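Local coordinates for yuaD protein (Bacillus subtilis, PDB 1ORU) that is of unknown function but carries a MOSC domain, a family generally linked to molybdenum and pyridoxal phosphate binding, and may take part in metal-sulfur cluster biosynthesis, at residues S70-E75 against G159-V164; L124-N129 against V164-R169; F23-M28 against L90-G95; N78-K83 against R155-I160; G14-D19 against N97-G102. All blocks are in the same frame, centred on the assembly; numbering follows the deposited sequence.

Followed from the N terminus, residues 14-19 of strand 5-17 open interaction 5, which closes at 97-102 and holds interaction 3 (23-28 with 90-95) nested inside its loop. Residues 70-75 and 78-83 open interactions 1 and 4 before that loop closes; both end on the 155-164 region, and both cross interactions 3 and 5. Interaction 2 starts at 124-129 and crosses interactions 1 and 4. Interactions 1, 2 and 5 pair neighbouring strands of one mixed sheet, and 1 and 2 share Val-164. Interaction 3 fastens the 90-95 turn to the segment leading into strand 26-28 of the same sheet. Interaction 4 sets helix 74-84 against helix 149-156 and the turn that follows it.

Interaction 1: S70-E75 against G159-V164; sequences SIVSIE and GIRGIV
Ile-71 and Ile-163 face each other as an antiparallel hydrogen-bonded pair, their side chains on the same face of the sheet. Ile-71 carries CG1 anti to its carbonyl carbon, whereas Ile-163 holds CG1 in the crowded position between N and C (chi1 63°), which sets Ile-163 CG1 against Ile-71 CB at 4.0 Å. The backbones are joined by an almost straight bond from Ile-71 N to Ile-163 O (2.9 Å) and a more bent return from Ile-163 N to Ile-71 O (3.0 Å), both in the carbonyl plane. On the other face Ser-70 and Val-164 form the adjoining non-hydrogen-bonded pair.

Past the pair, the Arg-161 chain bends at chi2 and crosses Val-72 obliquely, so that Val-72 CG1 lies at the edge of the guanidinium, near its plane, 4.0 Å from Arg-161 NH1. Gly-162 packs its CA against Ile-71 O at 3.3 Å, and a CB there would collide with that oxygen. One water accepts from Arg-161 NH1 (2.9 Å) and is hydrogen-bonded to Ser-70 OG. A second water, near Ser-70 OG, Ile-71 O and Arg-161 O, probably links them.

Arg-161 NH2 donates to Leu-94 O, so direct and water-mediated bonds both hold the guanidinium. A buried guanidinium held here by a carbonyl and a water, with no carboxylate from these two segments, would probably polarise both partners.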
# COMPACT_ATOMS: atom_id res chain seq x y z
N SER A 70 6.62 8.50 -8.25
CA SER A 70 6.11 7.92 -9.48
C SER A 70 7.26 7.30 -10.26
O SER A 70 8.30 7.93 -10.45
CB SER A 70 5.44 9.00 -10.33
OG SER A 70 4.98 8.47 -11.55
N ILE A 71 7.08 6.05 -10.70
CA ILE A 71 8.12 5.35 -11.45
C ILE A 71 7.62 4.80 -12.79
O ILE A 71 6.51 4.28 -12.89
CB ILE A 71 8.68 4.14 -10.66
CG1 ILE A 71 9.11 4.58 -9.26
CG2 ILE A 71 9.86 3.53 -11.41
CD1 ILE A 71 9.68 3.44 -8.42
N VAL A 72 8.46 4.93 -13.82
CA VAL A 72 8.15 4.39 -15.15
C VAL A 72 9.40 3.67 -15.63
O VAL A 72 10.50 3.95 -15.17
CB VAL A 72 7.79 5.50 -16.18
CG1 VAL A 72 6.57 6.28 -15.71
CG2 VAL A 72 8.97 6.43 -16.41
N SER A 73 9.23 2.73 -16.55
CA SER A 73 10.39 2.03 -17.07
C SER A 73 10.61 2.50 -18.50
O SER A 73 9.64 2.79 -19.22
CB SER A 73 10.19 0.51 -17.02
OG SER A 73 9.58 0.03 -18.20
N ILE A 74 11.87 2.61 -18.90
CA ILE A 74 12.21 3.04 -20.25
C ILE A 74 11.55 2.09 -21.26
O ILE A 74 11.02 2.53 -22.28
CB ILE A 74 13.74 3.01 -20.48
CG1 ILE A 74 14.43 4.03 -19.56
CG2 ILE A 74 14.06 3.27 -21.95
CD1 ILE A 74 13.95 5.46 -19.75
N GLU A 75 11.58 0.79 -20.96
CA GLU A 75 11.00 -0.20 -21.85
C GLU A 75 9.50 0.03 -22.09
O GLU A 75 9.04 -0.00 -23.23
CB GLU A 75 11.20 -1.62 -21.30
CG GLU A 75 12.64 -2.10 -21.24
CD GLU A 75 13.36 -1.67 -19.98
OE1 GLU A 75 12.68 -1.38 -18.97
OE2 GLU A 75 14.61 -1.65 -19.98
N GLY A 159 -1.97 -0.30 -18.35
CA GLY A 159 -1.21 -1.52 -18.11
C GLY A 159 0.29 -1.39 -18.31
O GLY A 159 1.03 -2.34 -18.04
N ILE A 160 0.74 -0.24 -18.80
CA ILE A 160 2.17 -0.01 -19.02
C ILE A 160 2.55 1.43 -18.71
O ILE A 160 3.48 1.97 -19.30
CB ILE A 160 2.58 -0.32 -20.50
CG1 ILE A 160 1.74 0.51 -21.47
CG2 ILE A 160 2.45 -1.80 -20.79
CD1 ILE A 160 2.09 0.28 -22.95
N ARG A 161 1.83 2.05 -17.78
CA ARG A 161 2.12 3.43 -17.45
C ARG A 161 2.95 3.58 -16.17
O ARG A 161 3.19 4.69 -15.70
CB ARG A 161 0.82 4.23 -17.34
CG ARG A 161 1.01 5.74 -17.30
CD ARG A 161 0.38 6.32 -16.05
NE ARG A 161 0.55 7.76 -15.93
CZ ARG A 161 1.69 8.38 -15.67
NH1 ARG A 161 2.82 7.69 -15.50
NH2 ARG A 161 1.71 9.70 -15.54
N GLY A 162 3.40 2.46 -15.61
CA GLY A 162 4.21 2.53 -14.40
C GLY A 162 3.48 2.36 -13.09
O GLY A 162 2.29 2.03 -13.06
N ILE A 163 4.19 2.61 -11.99
CA ILE A 163 3.64 2.46 -10.65
C ILE A 163 3.90 3.68 -9.77
O ILE A 163 4.64 4.60 -10.14
CB ILE A 163 4.29 1.24 -9.95
CG1 ILE A 163 5.80 1.49 -9.78
CG2 ILE A 163 4.05 -0.02 -10.76
CD1 ILE A 163 6.57 0.36 -9.12
N VAL A 164 3.26 3.68 -8.60
CA VAL A 164 3.46 4.73 -7.61
C VAL A 164 3.93 4.03 -6.35
O VAL A 164 3.58 2.87 -6.11
CB VAL A 164 2.17 5.53 -7.32
CG1 VAL A 164 1.90 6.50 -8.46
CG2 VAL A 164 0.99 4.59 -7.15
O HOH W 1 4.91 9.05 -13.98
O HOH W 2 3.97 5.85 -13.12

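Interaction 2: L124-N129 against V164-R169; sequences LCEGEN and VCIVER. With SO4 (sulfate ion), chain F.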
# COMPACT_ATOMS: atom_id res chain seq x y z
N LEU A 124 8.25 1.48 -1.32
CA LEU A 124 7.23 0.45 -1.13
C LEU A 124 6.26 0.60 -2.29
O LEU A 124 5.68 1.66 -2.50
CB LEU A 124 6.48 0.69 0.19
CG LEU A 124 5.22 -0.14 0.42
CD1 LEU A 124 5.58 -1.62 0.58
CD2 LEU A 124 4.50 0.37 1.67
N CYS A 125 6.07 -0.47 -3.06
CA CYS A 125 5.16 -0.40 -4.21
C CYS A 125 3.68 -0.27 -3.82
O CYS A 125 3.14 -1.10 -3.07
CB CYS A 125 5.35 -1.62 -5.11
SG CYS A 125 4.33 -1.55 -6.59
N GLU A 126 3.02 0.77 -4.34
CA GLU A 126 1.61 0.99 -4.08
C GLU A 126 0.75 0.75 -5.33
O GLU A 126 -0.34 1.32 -5.47
CB GLU A 126 1.36 2.39 -3.52
CG GLU A 126 1.76 2.55 -2.05
CD GLU A 126 0.91 1.73 -1.10
OE1 GLU A 126 -0.32 1.67 -1.29
OE2 GLU A 126 1.46 1.15 -0.13
N GLY A 127 1.25 -0.08 -6.24
CA GLY A 127 0.47 -0.43 -7.41
C GLY A 127 0.53 0.41 -8.66
O GLY A 127 1.27 1.39 -8.75
N GLU A 128 -0.29 0.02 -9.62
CA GLU A 128 -0.36 0.68 -10.92
C GLU A 128 -0.78 2.14 -10.88
O GLU A 128 -1.65 2.53 -10.11
CB GLU A 128 -1.34 -0.04 -11.84
CG GLU A 128 -1.04 -1.50 -12.08
CD GLU A 128 -1.97 -2.09 -13.12
OE1 GLU A 128 -1.97 -3.33 -13.29
OE2 GLU A 128 -2.70 -1.32 -13.77
N ASN A 129 -0.16 2.92 -11.75
CA ASN A 129 -0.50 4.33 -11.86
C ASN A 129 -1.45 4.38 -13.05
O ASN A 129 -1.03 4.18 -14.20
CB ASN A 129 0.76 5.15 -12.12
CG ASN A 129 0.50 6.64 -12.11
OD1 ASN A 129 -0.53 7.10 -11.61
ND2 ASN A 129 1.43 7.41 -12.66
N VAL A 164 3.26 3.68 -8.60
CA VAL A 164 3.46 4.73 -7.61
C VAL A 164 3.93 4.03 -6.35
O VAL A 164 3.58 2.87 -6.11
CB VAL A 164 2.17 5.53 -7.32
CG1 VAL A 164 1.90 6.50 -8.46
CG2 VAL A 164 0.99 4.59 -7.15
N CYS A 165 4.73 4.74 -5.54
CA CYS A 165 5.28 4.18 -4.32
C CYS A 165 5.28 5.16 -3.15
O CYS A 165 5.15 6.37 -3.33
CB CYS A 165 6.75 3.77 -4.52
SG CYS A 165 7.09 2.55 -5.80
N ILE A 166 5.46 4.61 -1.96
CA ILE A 166 5.57 5.38 -0.72
C ILE A 166 7.04 5.20 -0.35
O ILE A 166 7.63 4.17 -0.68
CB ILE A 166 4.70 4.77 0.40
CG1 ILE A 166 3.25 5.23 0.24
CG2 ILE A 166 5.26 5.14 1.77
CD1 ILE A 166 2.29 4.49 1.17
N VAL A 167 7.65 6.20 0.29
CA VAL A 167 9.05 6.05 0.71
C VAL A 167 9.02 5.23 2.01
O VAL A 167 8.47 5.67 3.02
CB VAL A 167 9.72 7.43 1.00
CG1 VAL A 167 11.12 7.22 1.57
CG2 VAL A 167 9.81 8.24 -0.29
N GLU A 168 9.61 4.04 1.97
CA GLU A 168 9.65 3.16 3.13
C GLU A 168 10.88 3.41 4.00
O GLU A 168 10.84 3.20 5.21
CB GLU A 168 9.58 1.69 2.69
CG GLU A 168 9.48 0.68 3.84
CD GLU A 168 9.04 -0.72 3.39
OE1 GLU A 168 9.24 -1.05 2.20
OE2 GLU A 168 8.51 -1.48 4.23
N ARG A 169 11.97 3.84 3.38
CA ARG A 169 13.19 4.15 4.13
C ARG A 169 13.90 5.31 3.44
O ARG A 169 14.15 5.27 2.23
CB ARG A 169 14.15 2.96 4.22
CG ARG A 169 15.24 3.21 5.27
CD ARG A 169 16.29 2.14 5.32
NE ARG A 169 17.24 2.37 6.41
CZ ARG A 169 18.37 1.69 6.58
NH1 ARG A 169 18.72 0.73 5.73
NH2 ARG A 169 19.16 1.97 7.62
S SO4 F . 18.27 2.80 11.78
O1 SO4 F . 18.71 3.21 10.42
O2 SO4 F . 18.50 3.90 12.74
O3 SO4 F . 16.82 2.50 11.73
O4 SO4 F . 19.00 1.59 12.23
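Four backbone hydrogen bonds stitch residues 124-127 to 164-166. Leu-124 and Ile-166 exchange two of them: Leu-124 N reaches Ile-166 O at 2.8 Å, almost straight and nearly along the C=O axis, and Ile-166 N returns to Leu-124 O. Glu-126 N donates to Val-164 O (2.8 Å) and Val-164 N to Gly-127 O (3.0 Å). Gly-127 N also donates to Cys-125 SG at 3.4 Å.

Side-chain packing differs on the two faces. On that of the cysteines, Cys-165 SG lies 3.9 Å from Cys-125 CA. On the other, Leu-124 faces Ile-166 and crosses Glu-168, its CB near Glu-168 OE1. Glu-126, bent at chi2, crosses Ile-166 obliquely and lays its CG 3.8 Å from Ile-166 CD1, while Val-164 CG1 rests 3.9 Å from Asn-129 CG.

The polar ends find partners beyond the pair: Glu-126 OE1 forms a salt bridge with Arg-66, Glu-168 OE1 with Arg-114, and Asn-129 OD1 accepts from Arg-67. Glu-126 OE2 lies close to Glu-126 OE2 of the second subunit, which might favour protonation of one. Arg-169 NH2 donates to sulfate O1 at 3.1 Å; this ion, probably from the crystallisation liquor, is also held by Glu-62 N of the second subunit.

Antiparallel strands 122-128 and 163-169, with a classic beta bulge where Glu-168 and Arg-169 both face Ala-122, belong to the mixed beta sheet of this MOSC domain and form part of the subunit interface.

Interaction 3: F23-M28 against L90-G95; sequences FVTKQM and LPEWLG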
# COMPACT_ATOMS: atom_id res chain seq x y z
N PHE A 23 3.38 19.44 -13.46
CA PHE A 23 3.68 18.06 -13.14
C PHE A 23 4.77 17.49 -14.04
O PHE A 23 5.24 16.37 -13.82
CB PHE A 23 2.42 17.18 -13.17
CG PHE A 23 1.85 16.94 -14.54
CD1 PHE A 23 2.53 16.16 -15.47
CD2 PHE A 23 0.60 17.44 -14.88
CE1 PHE A 23 1.98 15.89 -16.72
CE2 PHE A 23 0.03 17.18 -16.12
CZ PHE A 23 0.72 16.40 -17.04
N VAL A 24 5.17 18.25 -15.06
CA VAL A 24 6.24 17.80 -15.94
C VAL A 24 7.52 18.02 -15.12
O VAL A 24 7.85 19.14 -14.74
CB VAL A 24 6.28 18.62 -17.24
CG1 VAL A 24 7.53 18.29 -18.04
CG2 VAL A 24 5.04 18.30 -18.07
N THR A 25 8.21 16.92 -14.84
CA THR A 25 9.41 16.96 -14.03
C THR A 25 10.68 17.33 -14.79
O THR A 25 10.69 17.34 -16.02
CB THR A 25 9.60 15.59 -13.35
OG1 THR A 25 9.62 14.56 -14.34
CG2 THR A 25 8.45 15.32 -12.39
N LYS A 26 11.73 17.66 -14.04
CA LYS A 26 13.01 18.01 -14.65
C LYS A 26 14.10 17.12 -14.07
O LYS A 26 14.14 16.86 -12.86
CB LYS A 26 13.35 19.49 -14.44
CG LYS A 26 13.44 19.95 -13.01
CD LYS A 26 13.75 21.45 -12.95
CE LYS A 26 12.67 22.26 -13.65
NZ LYS A 26 12.90 23.73 -13.52
N GLN A 27 14.99 16.64 -14.94
CA GLN A 27 16.04 15.73 -14.53
C GLN A 27 17.04 16.31 -13.53
O GLN A 27 17.44 17.47 -13.61
CB GLN A 27 16.77 15.19 -15.76
CG GLN A 27 17.67 14.01 -15.47
CD GLN A 27 18.08 13.24 -16.72
OE1 GLN A 27 17.93 13.74 -17.84
NE2 GLN A 27 18.59 12.03 -16.53
N MSE A 28 17.42 15.46 -12.57
CA MSE A 28 18.36 15.81 -11.52
C MSE A 28 19.42 14.72 -11.44
O MSE A 28 19.17 13.58 -11.84
CB MSE A 28 17.64 15.86 -10.16
CG MSE A 28 16.52 16.87 -10.06
SE MSE A 28 17.17 18.69 -10.06
CE MSE A 28 17.87 18.76 -8.26
N LEU A 90 9.02 10.78 -23.23
CA LEU A 90 9.97 11.06 -22.15
C LEU A 90 9.34 10.93 -20.77
O LEU A 90 8.20 11.36 -20.55
CB LEU A 90 10.54 12.47 -22.31
CG LEU A 90 11.26 12.76 -23.63
CD1 LEU A 90 11.81 14.18 -23.61
CD2 LEU A 90 12.38 11.75 -23.83
N PRO A 91 10.07 10.34 -19.81
CA PRO A 91 9.53 10.18 -18.46
C PRO A 91 9.04 11.50 -17.87
O PRO A 91 8.06 11.53 -17.13
CB PRO A 91 10.73 9.61 -17.68
CG PRO A 91 11.41 8.76 -18.72
CD PRO A 91 11.38 9.68 -19.94
N GLU A 92 9.72 12.59 -18.22
CA GLU A 92 9.37 13.92 -17.73
C GLU A 92 7.93 14.30 -18.07
O GLU A 92 7.21 14.89 -17.26
CB GLU A 92 10.31 14.99 -18.31
CG GLU A 92 11.76 14.84 -17.89
CD GLU A 92 12.61 14.14 -18.94
OE1 GLU A 92 12.20 13.07 -19.43
OE2 GLU A 92 13.70 14.66 -19.25
N TRP A 93 7.52 13.97 -19.29
CA TRP A 93 6.18 14.28 -19.75
C TRP A 93 5.12 13.57 -18.93
O TRP A 93 3.98 14.04 -18.81
CB TRP A 93 6.02 13.89 -21.22
CG TRP A 93 7.02 14.51 -22.14
CD1 TRP A 93 7.85 15.57 -21.87
CD2 TRP A 93 7.27 14.14 -23.50
NE1 TRP A 93 8.60 15.87 -22.98
CE2 TRP A 93 8.26 15.01 -23.99
CE3 TRP A 93 6.75 13.15 -24.34
CZ2 TRP A 93 8.75 14.92 -25.30
CZ3 TRP A 93 7.23 13.06 -25.64
CH2 TRP A 93 8.23 13.94 -26.11
N LEU A 94 5.49 12.42 -18.37
CA LEU A 94 4.55 11.64 -17.56
C LEU A 94 4.67 11.99 -16.08
O LEU A 94 4.01 11.38 -15.24
CB LEU A 94 4.81 10.15 -17.77
CG LEU A 94 4.76 9.64 -19.21
CD1 LEU A 94 5.09 8.15 -19.25
CD2 LEU A 94 3.39 9.89 -19.80
N GLY A 95 5.51 12.98 -15.77
CA GLY A 95 5.69 13.40 -14.40
C GLY A 95 6.38 12.37 -13.52
O GLY A 95 6.18 12.34 -12.30
O HOH W 3 5.14 14.90 -11.32
O HOH W 4 14.70 17.08 -17.73
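Thr-25 holds OG1 in the crowded position between its backbone N and carbonyl carbon (chi1 55°), which brings the hydroxyl 3.5 Å from Glu-92 CA and sends CG2 the other way, to 3.7 Å from Gly-95 O. The hydroxyl is hydrogen-bonded to Ala-96 O, just past the turn. Replacing Thr-25 by an alanine would probably loosen the segment's grip on the turn, since both that bond and the methyl contact with Gly-95 would be lost.

Glu-92 has CG anti to its carbonyl carbon, which puts CG 3.3 Å from Thr-25 O; the bend at chi2 (99°) then turns the carboxylate aside. Glu-92 OE2 accepts a hydrogen bond from a water, which itself accepts from Gln-27 N. Val-24 stands with CG1 anti to its backbone N, 3.5 Å from Glu-92 O; that carbonyl also receives a weak bond from Thr-25 N (3.3 Å) and closes the turn by accepting from Gly-95 N.

Phe-23 likewise keeps CG in the crowded position, chi1 71°, and thereby presents a ring edge to the turn: Trp-93 O lies in the ring plane at its edge, 3.4 Å from Phe-23 CE1. Gly-95 has positive phi, and a CB there would run into Phe-23 O. A second water lies within hydrogen-bonding distance of both Phe-23 O and Gly-95 O and probably links them.

Residues 90-95 lie in the connection from helix 74-84 to strand 98-101, and the partner segment runs into strand 26-28, which pairs with strand 5-17. Helix 133-142 touches both sides, through Val-138 against Phe-23 and Trp-93, and Trp-93 stacks on Tyr-142.

Interaction 4: N78-K83 against R155-I160; sequences NEIALK and RHALGI
Lys-83 NZ donates to His-156 O at 2.7 Å, arriving in the carbonyl plane on a lone pair. To get there the lysine sets CG anti to its carbonyl carbon and bends at chi3 (66°), crossing the histidine obliquely, with Lys-83 CE 3.4 Å from His-156 CD2 and Lys-83 CB 3.6 Å from His-156 CG. The imidazole in turn lies beneath the carbonyl of the same lysine: Lys-83 O stands 3.4 Å above one ring face, offset toward the rim, while Arg-155 CD lies over the opposite face.

The apolar part centres on Ile-160. It slides past Ile-80 in the opposite direction, with Ile-160 CD1 3.6 Å from Ile-80 CG1, and meets the lysine tip to tip, its CD1 near Lys-83 CD. Glu-79 crosses it at about a right angle, the carboxylate coming close to Ile-160 CG2. Ile-80 CD1 also reaches Ala-157 CB at 3.9 Å.

In the next shell a water accepts from Lys-83 NZ and donates to Arg-155 O and Leu-158 O, so the ammonium is tied to three carbonyls, one directly and two through the water. A type II turn from Ala-157 to Ile-160, closed by Ile-160 N to Ala-157 O, brings Ile-160 back toward the helix; Gly-159 takes the positive phi this turn needs. His-156 ND1 also makes a weak hydrogen bond with Ala-152 O.

The contact thus sets helix 74-84, which follows strand 69-73, against the end of helix 149-156 and the turn leading into strand 163-169, strands that are neighbours in the main sheet.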
# COMPACT_ATOMS: atom_id res chain seq x y z
N ASN A 78 8.78 3.15 -24.17
CA ASN A 78 9.03 2.91 -25.59
C ASN A 78 7.82 2.17 -26.15
O ASN A 78 7.42 2.38 -27.31
CB ASN A 78 10.29 2.05 -25.78
CG ASN A 78 11.57 2.82 -25.50
OD1 ASN A 78 12.66 2.25 -25.47
ND2 ASN A 78 11.44 4.13 -25.31
N GLU A 79 7.25 1.30 -25.33
CA GLU A 79 6.08 0.53 -25.74
C GLU A 79 4.91 1.46 -26.01
O GLU A 79 4.20 1.30 -27.00
CB GLU A 79 5.71 -0.48 -24.66
CG GLU A 79 5.04 -1.73 -25.19
CD GLU A 79 4.68 -2.72 -24.10
OE1 GLU A 79 5.48 -2.88 -23.15
OE2 GLU A 79 3.60 -3.34 -24.21
N ILE A 80 4.72 2.44 -25.13
CA ILE A 80 3.64 3.41 -25.30
C ILE A 80 3.89 4.18 -26.60
O ILE A 80 2.97 4.35 -27.41
CB ILE A 80 3.59 4.42 -24.12
CG1 ILE A 80 3.20 3.69 -22.83
CG2 ILE A 80 2.59 5.53 -24.42
CD1 ILE A 80 3.21 4.59 -21.58
N ALA A 81 5.13 4.63 -26.81
CA ALA A 81 5.49 5.38 -28.01
C ALA A 81 5.08 4.63 -29.27
O ALA A 81 4.44 5.19 -30.15
CB ALA A 81 6.99 5.66 -28.03
N LEU A 82 5.45 3.35 -29.34
CA LEU A 82 5.10 2.54 -30.50
C LEU A 82 3.59 2.45 -30.71
O LEU A 82 3.10 2.64 -31.82
CB LEU A 82 5.67 1.13 -30.36
CG LEU A 82 7.05 0.88 -30.96
CD1 LEU A 82 8.08 1.78 -30.30
CD2 LEU A 82 7.41 -0.58 -30.76
N LYS A 83 2.86 2.17 -29.64
CA LYS A 83 1.41 2.05 -29.73
C LYS A 83 0.74 3.36 -30.15
O LYS A 83 -0.29 3.35 -30.81
CB LYS A 83 0.84 1.56 -28.39
CG LYS A 83 1.32 0.16 -28.02
CD LYS A 83 0.88 -0.26 -26.62
CE LYS A 83 -0.63 -0.43 -26.52
NZ LYS A 83 -1.05 -0.78 -25.13
N ARG A 155 -5.70 5.27 -23.78
CA ARG A 155 -6.02 3.94 -24.28
C ARG A 155 -4.82 3.00 -24.31
O ARG A 155 -4.86 1.89 -23.78
CB ARG A 155 -6.62 4.06 -25.68
CG ARG A 155 -6.99 2.74 -26.33
CD ARG A 155 -7.37 2.95 -27.79
NE ARG A 155 -7.83 1.71 -28.43
CZ ARG A 155 -8.14 1.61 -29.72
NH1 ARG A 155 -8.03 2.67 -30.52
NH2 ARG A 155 -8.56 0.45 -30.22
N HIS A 156 -3.74 3.44 -24.94
CA HIS A 156 -2.56 2.59 -25.07
C HIS A 156 -1.61 2.52 -23.88
O HIS A 156 -0.77 1.62 -23.83
CB HIS A 156 -1.78 3.00 -26.33
CG HIS A 156 -2.51 2.71 -27.61
ND1 HIS A 156 -2.91 3.70 -28.48
CD2 HIS A 156 -2.92 1.54 -28.16
CE1 HIS A 156 -3.52 3.15 -29.51
NE2 HIS A 156 -3.54 1.84 -29.34
N ALA A 157 -1.73 3.44 -22.93
CA ALA A 157 -0.84 3.44 -21.77
C ALA A 157 -1.34 2.53 -20.65
O ALA A 157 -0.59 2.17 -19.75
CB ALA A 157 -0.67 4.87 -21.25
N LEU A 158 -2.62 2.17 -20.70
CA LEU A 158 -3.20 1.30 -19.68
C LEU A 158 -2.41 0.00 -19.56
O LEU A 158 -2.19 -0.70 -20.56
CB LEU A 158 -4.66 0.98 -20.01
CG LEU A 158 -5.39 0.12 -18.98
CD1 LEU A 158 -5.44 0.86 -17.65
CD2 LEU A 158 -6.79 -0.20 -19.46
N GLY A 159 -1.97 -0.30 -18.35
CA GLY A 159 -1.21 -1.52 -18.11
C GLY A 159 0.29 -1.39 -18.31
O GLY A 159 1.03 -2.34 -18.04
N ILE A 160 0.74 -0.24 -18.80
CA ILE A 160 2.17 -0.01 -19.02
C ILE A 160 2.55 1.43 -18.71
O ILE A 160 3.48 1.97 -19.30
CB ILE A 160 2.58 -0.32 -20.50
CG1 ILE A 160 1.74 0.51 -21.47
CG2 ILE A 160 2.45 -1.80 -20.79
CD1 ILE A 160 2.09 0.28 -22.95
O HOH W 5 -3.37 -0.46 -23.14

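Interaction 5: G14-D19 against N97-G102; sequences GLYIAD and NVAVSG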
# COMPACT_ATOMS: atom_id res chain seq x y z
N GLY A 14 17.11 7.46 -14.82
CA GLY A 14 16.93 8.88 -14.60
C GLY A 14 16.14 9.22 -13.36
O GLY A 14 15.29 8.44 -12.92
N LEU A 15 16.43 10.38 -12.79
CA LEU A 15 15.75 10.88 -11.59
C LEU A 15 15.21 12.26 -11.97
O LEU A 15 15.89 13.02 -12.68
CB LEU A 15 16.73 11.00 -10.43
CG LEU A 15 17.47 9.72 -10.03
CD1 LEU A 15 18.44 10.03 -8.90
CD2 LEU A 15 16.47 8.63 -9.61
N TYR A 16 14.02 12.60 -11.50
CA TYR A 16 13.40 13.88 -11.85
C TYR A 16 12.57 14.45 -10.71
O TYR A 16 12.02 13.71 -9.89
CB TYR A 16 12.49 13.70 -13.06
CG TYR A 16 13.03 12.79 -14.14
CD1 TYR A 16 13.64 13.31 -15.28
CD2 TYR A 16 12.92 11.41 -14.03
CE1 TYR A 16 14.11 12.47 -16.29
CE2 TYR A 16 13.39 10.56 -15.02
CZ TYR A 16 13.98 11.09 -16.15
OH TYR A 16 14.44 10.25 -17.14
N ILE A 17 12.43 15.77 -10.68
CA ILE A 17 11.65 16.41 -9.64
C ILE A 17 10.69 17.44 -10.23
O ILE A 17 10.97 18.05 -11.26
CB ILE A 17 12.55 17.13 -8.62
CG1 ILE A 17 11.73 17.58 -7.41
CG2 ILE A 17 13.21 18.34 -9.27
CD1 ILE A 17 12.56 18.21 -6.30
N ALA A 18 9.54 17.61 -9.57
CA ALA A 18 8.54 18.59 -9.98
C ALA A 18 8.69 19.69 -8.94
O ALA A 18 8.05 19.65 -7.89
CB ALA A 18 7.14 17.97 -9.92
N ASP A 19 9.55 20.66 -9.23
CA ASP A 19 9.82 21.75 -8.28
C ASP A 19 8.88 22.94 -8.37
O ASP A 19 9.01 23.90 -7.61
CB ASP A 19 11.27 22.21 -8.41
CG ASP A 19 11.59 22.76 -9.78
OD1 ASP A 19 11.34 22.07 -10.79
OD2 ASP A 19 12.11 23.90 -9.85
N ASN A 97 9.32 10.41 -11.41
CA ASN A 97 10.41 10.84 -10.54
C ASN A 97 11.60 9.92 -10.76
O ASN A 97 12.75 10.29 -10.52
CB ASN A 97 9.99 10.78 -9.07
CG ASN A 97 8.87 11.74 -8.76
OD1 ASN A 97 9.03 12.96 -8.90
ND2 ASN A 97 7.73 11.20 -8.34
N VAL A 98 11.31 8.70 -11.20
CA VAL A 98 12.35 7.72 -11.47
C VAL A 98 12.02 6.96 -12.74
O VAL A 98 10.89 6.50 -12.94
CB VAL A 98 12.49 6.69 -10.32
CG1 VAL A 98 13.68 5.76 -10.59
CG2 VAL A 98 12.67 7.40 -8.99
N ALA A 99 13.00 6.87 -13.63
CA ALA A 99 12.83 6.12 -14.86
C ALA A 99 13.81 4.97 -14.72
O ALA A 99 15.02 5.18 -14.60
CB ALA A 99 13.17 6.99 -16.07
N VAL A 100 13.30 3.74 -14.72
CA VAL A 100 14.15 2.57 -14.58
C VAL A 100 14.30 1.81 -15.89
O VAL A 100 13.49 1.96 -16.80
CB VAL A 100 13.59 1.60 -13.52
CG1 VAL A 100 13.47 2.31 -12.18
CG2 VAL A 100 12.25 1.04 -13.97
N SER A 101 15.38 1.03 -15.99
CA SER A 101 15.61 0.20 -17.16
C SER A 101 15.79 -1.22 -16.62
O SER A 101 16.16 -1.40 -15.45
CB SER A 101 16.85 0.65 -17.96
OG SER A 101 18.06 0.48 -17.24
N GLY A 102 15.51 -2.21 -17.45
CA GLY A 102 15.63 -3.58 -17.01
C GLY A 102 14.33 -4.07 -16.38
O GLY A 102 14.30 -5.13 -15.76
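Strands 5-17 and 98-101 run antiparallel as neighbours in the mixed sheet of this MOSC domain; the axes of residues 14-17 and 98-101 approach to 4.8 Å. Gly-14 and Ala-99 form a hydrogen-bonded pair: Gly-14 N donates to Ala-99 O on a lone pair, and Ala-99 N to Gly-14 O (2.9 Å) from above the carbonyl plane. A third bond, Tyr-16 N to Asn-97 O at 2.8 Å, also arrives well out of that plane.

Leu-15 and Val-98 make the non-hydrogen-bonded pair and lie side by side, pointing the same way, with Leu-15 CD2 4.0 Å from Val-98 CG2. This face turns toward strand 30-33, where Leu-31 meets Leu-15 and Phe-33 meets Val-98.

Tyr-16 sets CG anti to its carbonyl carbon (chi1 -40°) and lays its ring back along the strand. Ala-99 CB and Ala-99 N lie at the ring edge. Tyr-16 also touches Thr-25, Gln-27 and Glu-92. An alanine in place of Tyr-16 would probably leave Ala-99 less well packed, because the ring edge against its CB and the ring's contact with Glu-92 would be gone.

The bare CA of Gly-14 fits this path, since a CB on Gly-14 would collide with Tyr-16 OH. The hydroxyl end of the ring is flanked by a methyl group: Ala-99 CB lies 3.7 Å from Tyr-16 OH and the same distance from Tyr-16 CE2.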